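Local coordinates for uncharacterized protein (Arthrobacter sp., PDB 3BL4), which is of unknown function, but its family belongs to the STAS clan and its two copies build sheets that run from one chain into the other, at residues A[20-25]-A[51-56]; A[81-86]-A[115-120]. All blocks are in the same frame, centred on the assembly; numbering follows the deposited sequence.

Contact 1. Residues A[20-25]-A[51-56]. With EDO (1,2-ethanediol), chain E.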
loop_
_atom_site.group_PDB
_atom_site.type_symbol
_atom_site.label_atom_id
_atom_site.label_comp_id
_atom_site.label_asym_id
_atom_site.label_seq_id
_atom_site.Cartn_x
_atom_site.Cartn_y
_atom_site.Cartn_z
ATOM N N GLY A 20 11.372 -10.764 21.681
ATOM C CA GLY A 20 11.750 -10.967 20.277
ATOM C C GLY A 20 10.803 -10.349 19.263
ATOM O O GLY A 20 10.908 -10.608 18.066
ATOM N N ILE A 21 9.879 -9.524 19.738
ATOM C CA ILE A 21 8.905 -8.872 18.869
ATOM C C ILE A 21 9.311 -7.414 18.660
ATOM O O ILE A 21 9.625 -6.733 19.620
ATOM C CB ILE A 21 7.495 -9.023 19.475
ATOM C CG1 ILE A 21 7.045 -10.476 19.293
ATOM C CG2 ILE A 21 6.530 -8.090 18.829
ATOM C CD1 ILE A 21 5.898 -10.882 20.163
ATOM N N LEU A 22 9.351 -6.967 17.406
ATOM C CA LEU A 22 9.531 -5.543 17.088
ATOM C C LEU A 22 8.232 -4.784 17.296
ATOM O O LEU A 22 7.172 -5.280 16.943
ATOM C CB LEU A 22 9.960 -5.338 15.631
ATOM C CG LEU A 22 11.332 -5.814 15.156
ATOM C CD1 LEU A 22 11.304 -6.112 13.656
ATOM C CD2 LEU A 22 12.404 -4.803 15.480
ATOM N N ARG A 23 8.324 -3.579 17.863
ATOM C CA ARG A 23 7.170 -2.695 17.991
ATOM C C ARG A 23 7.487 -1.349 17.373
ATOM O O ARG A 23 8.396 -0.649 17.828
ATOM C CB ARG A 23 6.768 -2.545 19.462
ATOM C CG ARG A 23 6.286 -3.863 20.001
ATOM C CD ARG A 23 5.912 -3.864 21.459
ATOM N NE ARG A 23 5.821 -5.257 21.905
ATOM C CZ ARG A 23 5.060 -5.695 22.900
ATOM N NH1 ARG A 23 4.285 -4.864 23.582
ATOM N NH2 ARG A 23 5.063 -6.991 23.205
ATOM N N LEU A 24 6.742 -1.013 16.322
ATOM C CA LEU A 24 6.860 0.272 15.634
ATOM C C LEU A 24 5.630 1.152 15.882
ATOM O O LEU A 24 4.499 0.749 15.631
ATOM C CB LEU A 24 7.043 0.048 14.128
ATOM C CG LEU A 24 7.124 1.282 13.216
ATOM C CD1 LEU A 24 8.329 2.180 13.531
ATOM C CD2 LEU A 24 7.107 0.845 11.752
ATOM N N THR A 25 5.868 2.372 16.354
ATOM C CA THR A 25 4.810 3.357 16.462
ATOM C C THR A 25 4.752 4.113 15.145
ATOM O O THR A 25 5.636 4.913 14.836
ATOM C CB THR A 25 5.035 4.304 17.660
ATOM O OG1 THR A 25 4.743 3.591 18.863
ATOM C CG2 THR A 25 4.112 5.514 17.586
ATOM N N ASP A 51 19.099 -10.211 11.391
ATOM C CA ASP A 51 18.086 -11.031 12.047
ATOM C C ASP A 51 16.676 -10.656 11.627
ATOM O O ASP A 51 16.423 -9.536 11.214
ATOM C CB ASP A 51 18.206 -10.889 13.568
ATOM C CG ASP A 51 19.460 -11.549 14.125
ATOM O OD1 ASP A 51 20.017 -12.454 13.458
ATOM O OD2 ASP A 51 19.869 -11.173 15.240
ATOM N N ARG A 52 15.755 -11.601 11.770
ATOM C CA ARG A 52 14.362 -11.365 11.449
ATOM C C ARG A 52 13.476 -11.588 12.670
ATOM O O ARG A 52 13.688 -12.533 13.439
ATOM C CB ARG A 52 13.941 -12.266 10.297
ATOM C CG ARG A 52 14.529 -11.800 8.985
ATOM C CD ARG A 52 14.473 -12.852 7.908
ATOM N NE ARG A 52 14.095 -12.216 6.652
ATOM C CZ ARG A 52 12.865 -12.201 6.138
ATOM N NH1 ARG A 52 11.845 -12.830 6.736
ATOM N NH2 ARG A 52 12.654 -11.556 4.993
ATOM N N HIS A 53 12.482 -10.713 12.839
ATOM C CA HIS A 53 11.563 -10.771 13.981
ATOM C C HIS A 53 10.164 -10.418 13.556
ATOM O O HIS A 53 9.979 -9.657 12.617
ATOM C CB HIS A 53 11.955 -9.777 15.078
ATOM C CG HIS A 53 13.378 -9.880 15.521
ATOM N ND1 HIS A 53 14.349 -8.983 15.124
ATOM C CD2 HIS A 53 13.997 -10.775 16.319
ATOM C CE1 HIS A 53 15.502 -9.317 15.668
ATOM N NE2 HIS A 53 15.316 -10.400 16.398
ATOM N N PRO A 54 9.155 -10.958 14.256
ATOM C CA PRO A 54 7.793 -10.467 14.049
ATOM C C PRO A 54 7.702 -9.008 14.450
ATOM O O PRO A 54 8.413 -8.600 15.350
ATOM C CB PRO A 54 6.963 -11.317 15.011
ATOM C CG PRO A 54 7.793 -12.513 15.308
ATOM C CD PRO A 54 9.206 -12.053 15.239
HETATM N N MSE A 55 6.838 -8.237 13.796
HETATM C CA MSE A 55 6.649 -6.827 14.127
HETATM C C MSE A 55 5.186 -6.495 14.352
HETATM O O MSE A 55 4.314 -6.928 13.596
HETATM C CB MSE A 55 7.141 -5.924 13.011
HETATM C CG MSE A 55 6.964 -4.459 13.308
HETATM SE SE MSE A 55 8.137 -3.404 12.217
HETATM C CE MSE A 55 7.417 -3.775 10.618
ATOM N N LEU A 56 4.941 -5.720 15.402
ATOM C CA LEU A 56 3.665 -5.060 15.610
ATOM C C LEU A 56 3.834 -3.602 15.169
ATOM O O LEU A 56 4.749 -2.921 15.639
ATOM C CB LEU A 56 3.280 -5.149 17.093
ATOM C CG LEU A 56 1.998 -4.438 17.539
ATOM C CD1 LEU A 56 0.810 -5.317 17.302
ATOM C CD2 LEU A 56 2.084 -4.054 19.007
HETATM C C1 EDO E . 11.566 -16.818 7.724
HETATM O O1 EDO E . 11.150 -15.469 8.018
HETATM C C2 EDO E . 13.093 -16.969 7.731
HETATM O O2 EDO E . 13.759 -15.835 7.141
#

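Contact 2. Residues A[81-86]-A[115-120]. With SO4 (sulfate ion), chain D.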
loop_
_atom_site.group_PDB
_atom_site.type_symbol
_atom_site.label_atom_id
_atom_site.label_comp_id
_atom_site.label_asym_id
_atom_site.label_seq_id
_atom_site.Cartn_x
_atom_site.Cartn_y
_atom_site.Cartn_z
ATOM N N ARG A 81 -15.053 0.172 -10.213
ATOM C CA ARG A 81 -14.256 -1.002 -9.865
ATOM C C ARG A 81 -12.936 -0.873 -10.594
ATOM O O ARG A 81 -12.867 -0.164 -11.597
ATOM C CB ARG A 81 -14.976 -2.304 -10.227
ATOM C CG ARG A 81 -15.471 -2.397 -11.641
ATOM C CD ARG A 81 -16.698 -3.323 -11.783
ATOM N NE ARG A 81 -16.371 -4.754 -11.678
ATOM C CZ ARG A 81 -16.703 -5.561 -10.671
ATOM N NH1 ARG A 81 -17.374 -5.111 -9.621
ATOM N NH2 ARG A 81 -16.369 -6.849 -10.719
ATOM N N ILE A 82 -11.877 -1.503 -10.098
ATOM C CA ILE A 82 -10.550 -1.311 -10.723
ATOM C C ILE A 82 -9.854 -2.635 -11.001
ATOM O O ILE A 82 -9.671 -3.411 -10.102
ATOM C CB ILE A 82 -9.620 -0.440 -9.869
ATOM C CG1 ILE A 82 -10.292 0.894 -9.505
ATOM C CG2 ILE A 82 -8.307 -0.208 -10.599
ATOM C CD1 ILE A 82 -9.380 1.872 -8.774
ATOM N N ALA A 83 -9.510 -2.896 -12.262
ATOM C CA ALA A 83 -8.723 -4.064 -12.629
ATOM C C ALA A 83 -7.332 -3.545 -12.880
ATOM O O ALA A 83 -7.156 -2.638 -13.684
ATOM C CB ALA A 83 -9.266 -4.732 -13.890
ATOM N N LEU A 84 -6.341 -4.099 -12.197
ATOM C CA LEU A 84 -4.983 -3.677 -12.412
ATOM C C LEU A 84 -4.292 -4.786 -13.173
ATOM O O LEU A 84 -4.222 -5.911 -12.698
ATOM C CB LEU A 84 -4.297 -3.358 -11.081
ATOM C CG LEU A 84 -5.058 -2.278 -10.296
ATOM C CD1 LEU A 84 -6.027 -2.914 -9.311
ATOM C CD2 LEU A 84 -4.149 -1.302 -9.589
ATOM N N LEU A 85 -3.805 -4.461 -14.369
ATOM C CA LEU A 85 -3.292 -5.460 -15.290
ATOM C C LEU A 85 -1.784 -5.409 -15.348
ATOM O O LEU A 85 -1.215 -4.388 -15.735
ATOM C CB LEU A 85 -3.865 -5.196 -16.670
ATOM C CG LEU A 85 -3.354 -6.004 -17.874
ATOM C CD1 LEU A 85 -3.732 -7.465 -17.695
ATOM C CD2 LEU A 85 -3.912 -5.411 -19.170
ATOM N N GLY A 86 -1.136 -6.513 -14.978
ATOM C CA GLY A 86 0.327 -6.640 -15.128
ATOM C C GLY A 86 0.780 -7.650 -16.167
ATOM O O GLY A 86 -0.028 -8.209 -16.879
ATOM N N ARG A 115 -8.037 -10.113 -21.241
ATOM C CA ARG A 115 -9.387 -10.617 -21.477
ATOM C C ARG A 115 -10.114 -10.834 -20.173
ATOM O O ARG A 115 -11.276 -10.456 -20.041
ATOM C CB ARG A 115 -9.372 -11.925 -22.265
ATOM C CG ARG A 115 -9.025 -11.741 -23.713
ATOM C CD ARG A 115 -9.085 -13.051 -24.451
ATOM N NE ARG A 115 -7.819 -13.345 -25.113
ATOM C CZ ARG A 115 -6.969 -14.312 -24.762
ATOM N NH1 ARG A 115 -7.229 -15.137 -23.743
ATOM N NH2 ARG A 115 -5.839 -14.459 -25.452
ATOM N N ASP A 116 -9.427 -11.458 -19.220
ATOM C CA ASP A 116 -10.013 -11.719 -17.909
ATOM C C ASP A 116 -10.330 -10.406 -17.200
ATOM O O ASP A 116 -11.412 -10.256 -16.622
ATOM C CB ASP A 116 -9.091 -12.595 -17.052
ATOM C CG ASP A 116 -9.181 -14.080 -17.403
ATOM O OD1 ASP A 116 -10.037 -14.463 -18.230
ATOM O OD2 ASP A 116 -8.399 -14.873 -16.824
ATOM N N ALA A 117 -9.407 -9.452 -17.291
ATOM C CA ALA A 117 -9.572 -8.132 -16.679
ATOM C C ALA A 117 -10.852 -7.471 -17.156
ATOM O O ALA A 117 -11.668 -7.008 -16.360
ATOM C CB ALA A 117 -8.343 -7.237 -16.984
ATOM N N LEU A 118 -11.037 -7.463 -18.476
ATOM C CA LEU A 118 -12.181 -6.812 -19.099
ATOM C C LEU A 118 -13.475 -7.513 -18.798
ATOM O O LEU A 118 -14.524 -6.865 -18.679
ATOM C CB LEU A 118 -12.008 -6.775 -20.605
ATOM C CG LEU A 118 -10.897 -5.859 -21.096
ATOM C CD1 LEU A 118 -10.710 -6.065 -22.603
ATOM C CD2 LEU A 118 -11.224 -4.415 -20.754
ATOM N N THR A 119 -13.427 -8.840 -18.729
ATOM C CA THR A 119 -14.623 -9.594 -18.421
ATOM C C THR A 119 -15.051 -9.227 -17.014
ATOM O O THR A 119 -16.212 -8.942 -16.769
ATOM C CB THR A 119 -14.398 -11.108 -18.530
ATOM O OG1 THR A 119 -13.901 -11.419 -19.838
ATOM C CG2 THR A 119 -15.716 -11.873 -18.280
ATOM N N TRP A 120 -14.091 -9.198 -16.098
ATOM C CA TRP A 120 -14.380 -8.903 -14.705
ATOM C C TRP A 120 -14.902 -7.470 -14.510
ATOM O O TRP A 120 -15.843 -7.239 -13.733
ATOM C CB TRP A 120 -13.140 -9.154 -13.861
ATOM C CG TRP A 120 -13.363 -8.910 -12.414
ATOM C CD1 TRP A 120 -13.959 -9.748 -11.513
ATOM C CD2 TRP A 120 -12.993 -7.737 -11.691
ATOM N NE1 TRP A 120 -13.962 -9.164 -10.263
ATOM C CE2 TRP A 120 -13.387 -7.928 -10.350
ATOM C CE3 TRP A 120 -12.388 -6.530 -12.050
ATOM C CZ2 TRP A 120 -13.185 -6.962 -9.372
ATOM C CZ3 TRP A 120 -12.187 -5.574 -11.079
ATOM C CH2 TRP A 120 -12.577 -5.794 -9.757
HETATM S S SO4 D . -4.745 -11.787 -22.704
HETATM O O1 SO4 D . -5.901 -11.098 -23.265
HETATM O O2 SO4 D . -3.981 -12.422 -23.779
HETATM O O3 SO4 D . -3.881 -10.796 -22.023
HETATM O O4 SO4 D . -5.223 -12.829 -21.790
#

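Contact 1. Residues A[20-25]-A[51-56]
L22 and M55 are paired on neighbouring parallel strands, 22-25 and 53-56, with their side chains next to each other on one face. These are the two beta strands of a beta-alpha-beta unit whose helix is 34-48. Their axes make an angle of 29°. L22 sits opposite M55, and its backbone bonds to the residues flanking M55: L22 N donates to P54 O, and L56 N donates to L22 O at 2.7 Å. L24 N continues the ladder to L56 O.

Side chains alternate between the two faces of the sheet. L22 and M55 share the face toward helix 34-48, where both touch V44. M55 is a selenomethionine with CG anti to the backbone N (chi1 180°), which puts CG beside L22 CB at 3.9 Å. The SE of M55 lies 4.1 Å from L24 CB. The H53 and L22 side chains cross at about a right angle, with L22 CD1 4.0 Å from H53 CB. G20 O also nears H53 CB, at 3.3 Å, and lies oblique to the imidazole ring.

R23 and L56 occupy the other face. R23 meets L56 with its aliphatic part, CG to L56 CD2 at 4.3 Å, while its NH2 forms a salt bridge with D19. I21 and P54 touch lightly, I21 CG1 to P54 CB at 4.4 Å. On this face L118 of the second subunit packs on R23, and A117 of that subunit packs on L56. H53, M55 and L56 also pair with a strand of the second subunit, so the sheet continues across the interface.

At the outer end, R52 meets a 1,2-ethanediol probably left from crystallisation. R52 NH1 makes a weak hydrogen bond to O1 of this diol at 3.0 Å.

Contact 2. Residues A[81-86]-A[115-120]
R81 and W120 carry the polar part of this contact. R81 grips W120 O side-on through two bent hydrogen bonds to that one oxygen, from NE at 3.3 Å and from NH2 at 3.1 Å. Both come from the same face of the carbonyl plane, NE tilted from it and NH2 above it. The R81 chain bends at chi3 (-74°), which places NE.

The same guanidinium makes a cation-pi contact. R81 CZ lies over the six-membered ring of W120, 4.1 Å from its centroid. The planes are 39° apart, so this is a tilted approach. R81 NH2 comes closest, 3.2 Å from W120 CE2.

Apolar contacts follow along the strand. A83 CB meets A117 CB at 4.1 Å and W120 CE3 at 4.0 Å. F111 of strand 108-111 adjoins all three residues.

A sulfate, probably from the crystallisation liquor, sits near the start of the helix. R115 N donates to its O1 at 3.1 Å, and E114 N and S113 OG also bind the ion.

Strand 82-85 and helix 115-120 run antiparallel. A helix laid against a sheet in this way is consistent with the alpha/beta fold of STAS-type domains.

Contact 1 closes before contact 2 opens along the chain. Their centres are 36 Å apart, on opposite sides of the chain's centre, and their nearest atoms are about 23 Å apart. They share no sheet within one chain: contact 1 belongs to strands 14-16, 22-25 and 53-58, contact 2 to strands 79-85 and 108-111. The second subunit brings the two kinds of region together. Residues of 53-56 and 81-85 each enter a parallel ladder with the other chain, and M55 packs against I82 of the second subunit. The arrangement is consistent with STAS-like units whose sheets are built from both chains.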